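Local atomic coordinates of exodeoxyribonuclease (Neisseria meningitidis, PDB entry 2JC5), a protein that probably cleaves DNA at abasic sites and trims it from 3' ends as a metal-dependent repair phosphodiesterase. Residues Y109-S114 and Q120-R125; E177-V182 and I220-V225. All blocks are in the same frame, centred on the assembly; numbering follows the deposited sequence. Where two conformers were deposited one is given.

In the fold
From the N terminus, the chain first meets contact 1, where the loop following strand 103-109 turns back onto the first turns of helix 117-139, only five residues intervening. Contact 2 comes later, in series and without nesting or crossing: helix 173-184 is brought against strand 217-225, closing a loop of 37 residues. The centres lie about 15 Å apart and the nearest atoms about 5 Å, without touching. Helix 117-139 and helix 173-184 link them, through the salt bridge of K123 with E175 and the packing of Y131 on W178 and V182. Contact 1 ties the loop leaving strand 103-109 to helix 117-139, at the bicine pocket; contact 2 packs helix 173-184 on strand 217-225 of the same sheet.

Contact 1 of 2, residues Y109-S114 and Q120-R125; sequences YLPSGS and QQVKYR. With BCN (bicine), chain C.
K123 runs from helix 117-139 across the loop residues 110-113. The chain is extended from chi1 (-179°) to chi4, which carries NZ straight to the pocket. Its CB packs 4.2 Å from P111 CB. CG passes L110 CD2 at 3.9 Å, where the two side chains cross at about a right angle. P111 O points at the middle of the chain, against CG, CD and CE, 3.2 Å from CD, and this buried carbonyl has no hydrogen-bond partner in the model. CE also approaches the bicine carboxylate. At the tip, NZ donates a hydrogen bond to bicine O21 at 2.9 Å, besides its salt bridge to E175 and its hydrogen bonds to S169 and the backbone O of N151. G113 N gives O21 a second, nearly straight bond of 2.9 Å, 163° at the hydrogen, while S114 grips O22 through both N and OG. Where G113 has no side chain, Q120 OE1 comes to 3.6 Å from G113 CA; Q120 itself is held by S169 and E175. One lysine, the N-H groups of G113 and S114 and the hydroxyls of S114 and S169 thus bind the bicine, its carboxylate held by K123, G113 and S114. Such a pocket, where S112 touches the predicted transition-state stabiliser N151, would suit a phosphate of the DNA.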
loop_
_atom_site.group_PDB
_atom_site.type_symbol
_atom_site.label_atom_id
_atom_site.label_comp_id
_atom_site.label_asym_id
_atom_site.label_seq_id
_atom_site.Cartn_x
_atom_site.Cartn_y
_atom_site.Cartn_z
ATOM N N TYR A 109 5.715 -1.419 -0.304
ATOM C CA TYR A 109 6.200 -0.053 -0.370
ATOM C C TYR A 109 7.143 0.033 -1.559
ATOM O O TYR A 109 8.316 -0.360 -1.482
ATOM C CB TYR A 109 6.893 0.352 0.917
ATOM C CG TYR A 109 7.358 1.788 0.977
ATOM C CD1 TYR A 109 6.641 2.819 0.380
ATOM C CD2 TYR A 109 8.518 2.109 1.629
ATOM C CE1 TYR A 109 7.061 4.107 0.453
ATOM C CE2 TYR A 109 8.958 3.402 1.693
ATOM C CZ TYR A 109 8.232 4.402 1.110
ATOM O OH TYR A 109 8.681 5.705 1.182
ATOM N N LEU A 110 6.603 0.519 -2.675
ATOM C CA LEU A 110 7.356 0.597 -3.926
ATOM C C LEU A 110 8.328 1.784 -3.864
ATOM O O LEU A 110 7.976 2.821 -3.342
ATOM C CB LEU A 110 6.371 0.716 -5.082
ATOM C CG LEU A 110 6.812 0.273 -6.461
ATOM C CD1 LEU A 110 5.614 -0.279 -7.245
ATOM C CD2 LEU A 110 7.458 1.451 -7.181
ATOM N N PRO A 111 9.582 1.621 -4.319
ATOM C CA PRO A 111 10.545 2.721 -4.224
ATOM C C PRO A 111 10.075 4.003 -4.906
ATOM O O PRO A 111 9.441 3.943 -5.974
ATOM C CB PRO A 111 11.779 2.173 -4.970
ATOM C CG PRO A 111 11.657 0.718 -4.900
ATOM C CD PRO A 111 10.185 0.430 -4.945
ATOM N N SER A 112 10.362 5.143 -4.296
ATOM C CA SER A 112 10.122 6.434 -4.919
ATOM C C SER A 112 11.330 6.812 -5.763
ATOM O O SER A 112 12.457 6.412 -5.473
ATOM C CB SER A 112 9.852 7.500 -3.873
ATOM O OG SER A 112 10.889 7.523 -2.926
ATOM N N GLY A 113 11.094 7.576 -6.818
ATOM C CA GLY A 113 12.155 7.978 -7.733
ATOM C C GLY A 113 12.463 9.453 -7.780
ATOM O O GLY A 113 13.410 9.834 -8.440
ATOM N N SER A 114 11.706 10.295 -7.075
ATOM C CA SER A 114 11.855 11.746 -7.256
ATOM C C SER A 114 13.133 12.321 -6.663
ATOM O O SER A 114 13.528 13.447 -7.008
ATOM C CB SER A 114 10.629 12.495 -6.729
ATOM O OG SER A 114 10.505 12.365 -5.345
ATOM N N GLN A 120 15.351 6.624 -9.285
ATOM C CA GLN A 120 14.404 6.328 -10.379
ATOM C C GLN A 120 14.805 5.025 -11.040
ATOM O O GLN A 120 13.962 4.232 -11.399
ATOM C CB GLN A 120 14.248 7.459 -11.399
ATOM C CG GLN A 120 13.235 7.181 -12.525
ATOM C CD GLN A 120 11.808 7.119 -12.001
ATOM O OE1 GLN A 120 11.418 7.965 -11.214
ATOM N NE2 GLN A 120 11.041 6.117 -12.413
ATOM N N GLN A 121 16.110 4.794 -11.189
ATOM C CA GLN A 121 16.568 3.517 -11.751
ATOM C C GLN A 121 16.257 2.330 -10.857
ATOM O O GLN A 121 15.809 1.296 -11.340
ATOM C CB GLN A 121 18.058 3.569 -12.090
ATOM C CG GLN A 121 18.332 4.370 -13.339
ATOM C CD GLN A 121 17.677 3.758 -14.575
ATOM O OE1 GLN A 121 17.814 2.558 -14.849
ATOM N NE2 GLN A 121 16.951 4.583 -15.323
ATOM N N VAL A 122 16.476 2.466 -9.554
ATOM C CA VAL A 122 16.049 1.417 -8.602
ATOM C C VAL A 122 14.549 1.151 -8.751
ATOM O O VAL A 122 14.117 0.003 -8.764
ATOM C CB VAL A 122 16.374 1.777 -7.118
ATOM C CG1 VAL A 122 15.694 0.816 -6.140
ATOM C CG2 VAL A 122 17.887 1.808 -6.911
ATOM N N LYS A 123 13.756 2.222 -8.868
ATOM C CA LYS A 123 12.329 2.083 -9.001
ATOM C C LYS A 123 11.997 1.280 -10.247
ATOM O O LYS A 123 11.215 0.340 -10.185
ATOM C CB LYS A 123 11.660 3.459 -9.010
ATOM C CG LYS A 123 10.147 3.454 -9.118
ATOM C CD LYS A 123 9.619 4.875 -9.037
ATOM C CE LYS A 123 8.126 4.930 -8.934
ATOM N NZ LYS A 123 7.568 6.327 -9.039
ATOM N N TYR A 124 12.612 1.623 -11.381
ATOM C CA TYR A 124 12.360 0.850 -12.598
ATOM C C TYR A 124 12.820 -0.597 -12.480
ATOM O O TYR A 124 12.131 -1.483 -12.956
ATOM C CB TYR A 124 13.000 1.494 -13.827
ATOM C CG TYR A 124 12.245 2.682 -14.392
ATOM C CD1 TYR A 124 10.872 2.615 -14.612
ATOM C CD2 TYR A 124 12.915 3.842 -14.771
ATOM C CE1 TYR A 124 10.178 3.674 -15.173
ATOM C CE2 TYR A 124 12.228 4.913 -15.344
ATOM C CZ TYR A 124 10.854 4.818 -15.524
ATOM O OH TYR A 124 10.161 5.868 -16.082
ATOM N N ARG A 125 13.968 -0.853 -11.856
ATOM C CA ARG A 125 14.379 -2.233 -11.628
ATOM C C ARG A 125 13.389 -2.979 -10.712
ATOM O O ARG A 125 13.109 -4.159 -10.909
ATOM C CB ARG A 125 15.815 -2.279 -11.095
ATOM C CG ARG A 125 16.825 -1.855 -12.151
ATOM C CD ARG A 125 18.237 -2.233 -11.788
ATOM N NE ARG A 125 18.750 -1.443 -10.669
ATOM C CZ ARG A 125 18.828 -1.849 -9.402
ATOM N NH1 ARG A 125 18.422 -3.062 -9.039
ATOM N NH2 ARG A 125 19.328 -1.032 -8.482
HETATM N N1 BCN C . 6.290 10.821 -5.523
HETATM C C1 BCN C . 6.515 9.530 -6.214
HETATM C C2 BCN C . 7.978 9.225 -6.425
HETATM O O21 BCN C . 8.280 8.097 -6.911
HETATM O O22 BCN C . 8.820 10.083 -6.114
HETATM C C3 BCN C . 5.796 10.664 -4.147
HETATM C C4 BCN C . 6.979 10.600 -3.200
HETATM O O4 BCN C . 7.892 11.713 -3.369
HETATM C C5 BCN C . 5.370 11.705 -6.322
HETATM C C6 BCN C . 5.693 13.175 -6.085
HETATM O O6 BCN C . 7.101 13.408 -6.005
#

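Contact 2 of 2, residues E177-V182 and I220-V225; sequences EWIGKV and IDYQMV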
loop_
_atom_site.group_PDB
_atom_site.type_symbol
_atom_site.label_atom_id
_atom_site.label_comp_id
_atom_site.label_asym_id
_atom_site.label_seq_id
_atom_site.Cartn_x
_atom_site.Cartn_y
_atom_site.Cartn_z
ATOM N N GLU A 177 2.342 3.384 -17.913
ATOM C CA GLU A 177 2.185 2.218 -18.788
ATOM C C GLU A 177 2.311 0.927 -17.989
ATOM O O GLU A 177 1.580 -0.026 -18.231
ATOM C CB GLU A 177 3.188 2.227 -19.950
ATOM C CG GLU A 177 2.996 1.071 -20.939
ATOM N N TRP A 178 3.250 0.899 -17.052
ATOM C CA TRP A 178 3.502 -0.281 -16.244
ATOM C C TRP A 178 2.268 -0.619 -15.389
ATOM O O TRP A 178 1.819 -1.774 -15.384
ATOM C CB TRP A 178 4.776 -0.094 -15.402
ATOM C CG TRP A 178 5.170 -1.309 -14.645
ATOM C CD1 TRP A 178 5.988 -2.329 -15.067
ATOM C CD2 TRP A 178 4.756 -1.656 -13.315
ATOM N NE1 TRP A 178 6.090 -3.285 -14.088
ATOM C CE2 TRP A 178 5.355 -2.899 -13.002
ATOM C CE3 TRP A 178 3.938 -1.038 -12.357
ATOM C CZ2 TRP A 178 5.170 -3.534 -11.779
ATOM C CZ3 TRP A 178 3.755 -1.673 -11.140
ATOM C CH2 TRP A 178 4.364 -2.916 -10.863
ATOM N N ILE A 179 1.698 0.380 -14.704
ATOM C CA ILE A 179 0.460 0.168 -13.947
ATOM C C ILE A 179 -0.654 -0.306 -14.866
ATOM O O ILE A 179 -1.420 -1.196 -14.517
ATOM C CB ILE A 179 -0.025 1.461 -13.212
ATOM C CG1 ILE A 179 0.916 1.809 -12.050
ATOM C CG2 ILE A 179 -1.492 1.327 -12.701
ATOM C CD1 ILE A 179 0.760 0.941 -10.787
ATOM N N GLY A 180 -0.749 0.289 -16.051
ATOM C CA GLY A 180 -1.754 -0.126 -17.011
ATOM C C GLY A 180 -1.625 -1.590 -17.405
ATOM O O GLY A 180 -2.625 -2.283 -17.585
ATOM N N LYS A 181 -0.393 -2.069 -17.517
ATOM C CA LYS A 181 -0.157 -3.485 -17.835
ATOM C C LYS A 181 -0.551 -4.397 -16.672
ATOM O O LYS A 181 -1.153 -5.450 -16.871
ATOM C CB LYS A 181 1.298 -3.734 -18.238
ATOM C CG LYS A 181 1.710 -3.181 -19.590
ATOM C CD LYS A 181 3.188 -3.482 -19.827
ATOM N N VAL A 182 -0.220 -3.993 -15.453
ATOM C CA VAL A 182 -0.619 -4.769 -14.283
ATOM C C VAL A 182 -2.145 -4.961 -14.252
ATOM O O VAL A 182 -2.648 -6.050 -13.951
ATOM C CB VAL A 182 -0.129 -4.090 -12.994
ATOM C CG1 VAL A 182 -0.788 -4.733 -11.743
ATOM C CG2 VAL A 182 1.407 -4.155 -12.912
ATOM N N ILE A 220 -1.728 7.454 -5.177
ATOM C CA ILE A 220 -0.579 6.562 -5.343
ATOM C C ILE A 220 -0.654 5.307 -4.464
ATOM O O ILE A 220 0.220 4.446 -4.565
ATOM C CB ILE A 220 0.759 7.309 -5.156
ATOM C CG1 ILE A 220 0.825 7.979 -3.780
ATOM C CG2 ILE A 220 0.967 8.313 -6.293
ATOM C CD1 ILE A 220 2.206 8.589 -3.447
ATOM N N ASP A 221 -1.685 5.215 -3.621
ATOM C CA ASP A 221 -1.937 4.048 -2.782
ATOM C C ASP A 221 -3.071 3.269 -3.409
ATOM O O ASP A 221 -4.037 3.863 -3.902
ATOM C CB ASP A 221 -2.290 4.490 -1.372
ATOM C CG ASP A 221 -1.156 5.263 -0.712
ATOM O OD1 ASP A 221 -0.254 4.615 -0.118
ATOM O OD2 ASP A 221 -1.145 6.516 -0.779
ATOM N N TYR A 222 -2.937 1.952 -3.413
ATOM C CA TYR A 222 -3.881 1.066 -4.095
ATOM C C TYR A 222 -4.183 -0.164 -3.272
ATOM O O TYR A 222 -3.372 -0.597 -2.454
ATOM C CB TYR A 222 -3.303 0.518 -5.405
ATOM C CG TYR A 222 -2.943 1.488 -6.479
ATOM C CD1 TYR A 222 -1.773 2.236 -6.407
ATOM C CD2 TYR A 222 -3.738 1.636 -7.605
ATOM C CE1 TYR A 222 -1.442 3.118 -7.397
ATOM C CE2 TYR A 222 -3.393 2.509 -8.606
ATOM C CZ TYR A 222 -2.233 3.242 -8.504
ATOM O OH TYR A 222 -1.886 4.095 -9.533
ATOM N N GLN A 223 -5.323 -0.771 -3.569
ATOM C CA GLN A 223 -5.551 -2.198 -3.316
ATOM C C GLN A 223 -5.755 -2.853 -4.672
ATOM O O GLN A 223 -6.742 -2.585 -5.341
ATOM C CB GLN A 223 -6.750 -2.396 -2.378
ATOM C CG GLN A 223 -6.486 -1.832 -0.981
ATOM C CD GLN A 223 -7.437 -2.315 0.127
ATOM O OE1 GLN A 223 -8.096 -3.354 0.034
ATOM N NE2 GLN A 223 -7.477 -1.554 1.202
ATOM N N MET A 224 -4.765 -3.633 -5.105
ATOM C CA MET A 224 -4.865 -4.396 -6.349
ATOM C C MET A 224 -5.366 -5.792 -6.009
ATOM O O MET A 224 -4.792 -6.444 -5.147
ATOM C CB MET A 224 -3.516 -4.509 -7.059
ATOM C CG MET A 224 -2.975 -3.189 -7.584
ATOM S SD MET A 224 -3.945 -2.600 -9.000
ATOM C CE MET A 224 -2.812 -1.367 -9.646
ATOM N N VAL A 225 -6.426 -6.245 -6.677
ATOM C CA VAL A 225 -7.166 -7.425 -6.233
ATOM C C VAL A 225 -7.367 -8.425 -7.377
ATOM O O VAL A 225 -7.554 -8.043 -8.536
ATOM C CB VAL A 225 -8.534 -6.981 -5.631
ATOM C CG1 VAL A 225 -9.278 -8.142 -4.987
ATOM C CG2 VAL A 225 -8.327 -5.869 -4.590
#
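I179 and V182, one turn apart on helix 173-184, meet Y222 and M224 of strand 217-225 in a largely apolar interface. I179 uses two branches: CG2 lies 4.3 Å from M224 CE and 4.2 Å from Y222 OH, while CD1 comes obliquely to the ring, 4.4 Å from Y222 CZ. V182 CG1 touches the same methyl, M224 CE, at 4.5 Å. M224 reaches both because its chain folds at chi2 (-71°) and then extends, carrying CE to the helix. One shell out, the buried Y222 OH is hydrogen-bonded to the backbone O of I152, which helps to hold the ring in place, and W150 meets that ring edge-to-face. On the helix, V182 CG2 sits over a face of W178, 3.7 Å above its plane near the rim, and Y131 of helix 117-139 packs on both. The axes of 177-182 and 221-225 come within 11.8 Å, their N-to-C directions 38° apart. Helix 173-184 thus lies on the outer face of the sheet, next to helix 117-139. Strand 217-225 pairs with 143-147 and 189-190, and its Q223 and V225 meet strand 250-254 of the second sheet, as in a DNase I-like sandwich.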